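Putative molybdenum cofactor biosynthesis protein D2 (MoaD2) / thiamine S (Mycobacterium smegmatis, PDB 6JC0) probably serves as the small, ubiquitin-like sulfur-carrier subunit of molybdopterin synthase, acting in sulfur transfer during molybdenum cofactor biosynthesis. Local coordinates at residues 9-15 against 77-83. Sequence-based numbering, arbitrary orientation.
Sequences VTVRYFA and QTVDVLP
Extended strands 9-13 and 77-82 (phi/psi -110/126 at Val11, -108/120 at Val79) run parallel, axes 4.6 Å apart at 22°, Val9 level with Gln77 and Tyr13 with Val81. Backbone hydrogen bonds alternate: Thr10 N to Gln77 O (2.8 Å), Val79 N to Thr10 O (2.7 Å), Arg12 N to Val79 O (2.9 Å), Val81 N to Arg12 O (2.8 Å), then a weak one, Phe14 N to Val81 O (3.3 Å), where CA spacing widens to 5.8 Å at Phe14-Leu82. Val9, Val11, Val79 and Val81, all t, share one face with Tyr13 (m); apolar packing joins Val9 CG1 to Val79 CG2 (3.7 Å) and Val11 CG1 to Val81 CG2 (3.9 Å). Opposite, beside Thr10 and Thr78 (both m), Arg12 (m, t, m) and Asp80 (m) form a bidentate salt bridge, Arg12 NE to Asp80 OD1 2.7 Å and Arg12 NH2 to Asp80 OD2 2.6 Å. Phe14 (m) brings its ring edge, CE1, 3.9 Å from Asp80 CG. This central parallel pair of first and last strands marks the ubiquitin-like beta-grasp fold. Helix 36-44 packs on the valine face, strands 25-31 and 58-61 flank the pair, and the partner chain, probably the other synthase subunit, contacts Phe14 and Asp80.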
loop_
_atom_site.group_PDB
_atom_site.type_symbol
_atom_site.label_atom_id
_atom_site.label_comp_id
_atom_site.label_asym_id
_atom_site.label_seq_id
_atom_site.Cartn_x
_atom_site.Cartn_y
_atom_site.Cartn_z
ATOM N N VAL B 9 -27.307 22.029 32.005
ATOM C CA VAL B 9 -26.616 21.281 30.963
ATOM C C VAL B 9 -25.277 21.924 30.629
ATOM O O VAL B 9 -25.193 23.133 30.419
ATOM C CB VAL B 9 -27.475 21.189 29.677
ATOM C CG1 VAL B 9 -26.620 20.800 28.475
ATOM C CG2 VAL B 9 -28.620 20.205 29.867
ATOM N N THR B 10 -24.229 21.110 30.592
ATOM C CA THR B 10 -22.935 21.566 30.117
ATOM C C THR B 10 -22.831 21.302 28.618
ATOM O O THR B 10 -23.097 20.193 28.152
ATOM C CB THR B 10 -21.775 20.869 30.860
ATOM O OG1 THR B 10 -21.909 21.092 32.268
ATOM C CG2 THR B 10 -20.427 21.411 30.395
ATOM N N VAL B 11 -22.474 22.332 27.860
ATOM C CA VAL B 11 -22.303 22.181 26.423
ATOM C C VAL B 11 -20.830 22.298 26.063
ATOM O O VAL B 11 -20.178 23.273 26.425
ATOM C CB VAL B 11 -23.107 23.235 25.627
ATOM C CG1 VAL B 11 -22.854 23.078 24.126
ATOM C CG2 VAL B 11 -24.592 23.120 25.932
ATOM N N ARG B 12 -20.309 21.299 25.359
ATOM C CA ARG B 12 -18.942 21.357 24.858
ATOM C C ARG B 12 -18.955 21.504 23.343
ATOM O O ARG B 12 -19.516 20.663 22.636
ATOM C CB ARG B 12 -18.150 20.106 25.267
ATOM C CG ARG B 12 -18.029 19.911 26.774
ATOM C CD ARG B 12 -17.000 18.840 27.131
ATOM N NE ARG B 12 -17.377 17.521 26.629
ATOM C CZ ARG B 12 -16.611 16.436 26.716
ATOM N NH1 ARG B 12 -15.416 16.506 27.287
ATOM N NH2 ARG B 12 -17.040 15.280 26.225
ATOM N N TYR B 13 -18.351 22.583 22.853
ATOM C CA TYR B 13 -18.252 22.831 21.418
ATOM C C TYR B 13 -16.931 22.304 20.868
ATOM O O TYR B 13 -15.891 22.423 21.516
ATOM C CB TYR B 13 -18.367 24.330 21.113
ATOM C CG TYR B 13 -19.670 24.964 21.541
ATOM C CD1 TYR B 13 -20.796 24.891 20.732
ATOM C CD2 TYR B 13 -19.772 25.643 22.750
ATOM C CE1 TYR B 13 -21.991 25.474 21.116
ATOM C CE2 TYR B 13 -20.962 26.224 23.144
ATOM C CZ TYR B 13 -22.068 26.138 22.321
ATOM O OH TYR B 13 -23.257 26.712 22.706
ATOM N N PHE B 14 -16.966 21.743 19.666
ATOM C CA PHE B 14 -15.745 21.238 19.047
ATOM C C PHE B 14 -15.507 21.818 17.659
ATOM O O PHE B 14 -16.453 22.110 16.919
ATOM C CB PHE B 14 -15.779 19.710 18.984
ATOM C CG PHE B 14 -15.634 19.063 20.320
ATOM C CD1 PHE B 14 -16.748 18.798 21.097
ATOM C CD2 PHE B 14 -14.379 18.763 20.823
ATOM C CE1 PHE B 14 -16.616 18.223 22.340
ATOM C CE2 PHE B 14 -14.240 18.186 22.067
ATOM C CZ PHE B 14 -15.359 17.915 22.826
ATOM N N ALA B 15 -14.228 21.989 17.338
ATOM C CA ALA B 15 -13.765 22.447 16.029
ATOM C C ALA B 15 -14.527 23.668 15.529
ATOM O O ALA B 15 -14.516 24.717 16.174
ATOM C CB ALA B 15 -13.859 21.317 15.019
ATOM N N GLN B 77 -26.553 17.124 32.517
ATOM C CA GLN B 77 -25.960 16.393 31.404
ATOM C C GLN B 77 -24.875 17.180 30.701
ATOM O O GLN B 77 -24.859 18.407 30.753
ATOM C CB GLN B 77 -27.040 16.056 30.382
ATOM C CG GLN B 77 -27.405 14.612 30.266
ATOM C CD GLN B 77 -28.570 14.428 29.326
ATOM O OE1 GLN B 77 -28.389 14.137 28.147
ATOM N NE2 GLN B 77 -29.779 14.614 29.840
ATOM N N THR B 78 -23.992 16.470 30.009
ATOM C CA THR B 78 -23.047 17.109 29.110
ATOM C C THR B 78 -23.468 16.846 27.670
ATOM O O THR B 78 -23.626 15.695 27.263
ATOM C CB THR B 78 -21.614 16.607 29.334
ATOM O OG1 THR B 78 -21.213 16.907 30.675
ATOM C CG2 THR B 78 -20.657 17.278 28.363
ATOM N N VAL B 79 -23.676 17.914 26.910
ATOM C CA VAL B 79 -24.008 17.787 25.498
ATOM C C VAL B 79 -22.821 18.227 24.640
ATOM O O VAL B 79 -22.373 19.375 24.727
ATOM C CB VAL B 79 -25.253 18.620 25.123
ATOM C CG1 VAL B 79 -25.531 18.524 23.628
ATOM C CG2 VAL B 79 -26.468 18.164 25.916
ATOM N N ASP B 80 -22.307 17.314 23.823
ATOM C CA ASP B 80 -21.198 17.637 22.922
ATOM C C ASP B 80 -21.698 18.002 21.524
ATOM O O ASP B 80 -22.553 17.317 20.963
ATOM C CB ASP B 80 -20.213 16.465 22.823
ATOM C CG ASP B 80 -19.430 16.241 24.106
ATOM O OD1 ASP B 80 -19.555 17.058 25.037
ATOM O OD2 ASP B 80 -18.675 15.251 24.180
ATOM N N VAL B 81 -21.147 19.075 20.963
ATOM C CA VAL B 81 -21.502 19.522 19.622
ATOM C C VAL B 81 -20.410 19.155 18.616
ATOM O O VAL B 81 -19.310 19.721 18.642
ATOM C CB VAL B 81 -21.736 21.049 19.581
ATOM C CG1 VAL B 81 -22.132 21.480 18.182
ATOM C CG2 VAL B 81 -22.800 21.448 20.588
ATOM N N LEU B 82 -20.725 18.221 17.719
ATOM C CA LEU B 82 -19.734 17.639 16.815
ATOM C C LEU B 82 -19.992 17.985 15.350
ATOM O O LEU B 82 -20.962 17.512 14.760
ATOM C CB LEU B 82 -19.705 16.108 16.970
ATOM C CG LEU B 82 -18.861 15.463 18.076
ATOM C CD1 LEU B 82 -19.342 15.857 19.455
ATOM C CD2 LEU B 82 -18.857 13.944 17.929
ATOM N N PRO B 83 -19.113 18.801 14.750
ATOM C CA PRO B 83 -19.211 19.081 13.313
ATOM C C PRO B 83 -18.934 17.826 12.496
ATOM O O PRO B 83 -18.434 16.846 13.055
ATOM C CB PRO B 83 -18.122 20.142 13.080
ATOM C CG PRO B 83 -17.860 20.726 14.432
ATOM C CD PRO B 83 -18.038 19.576 15.385
#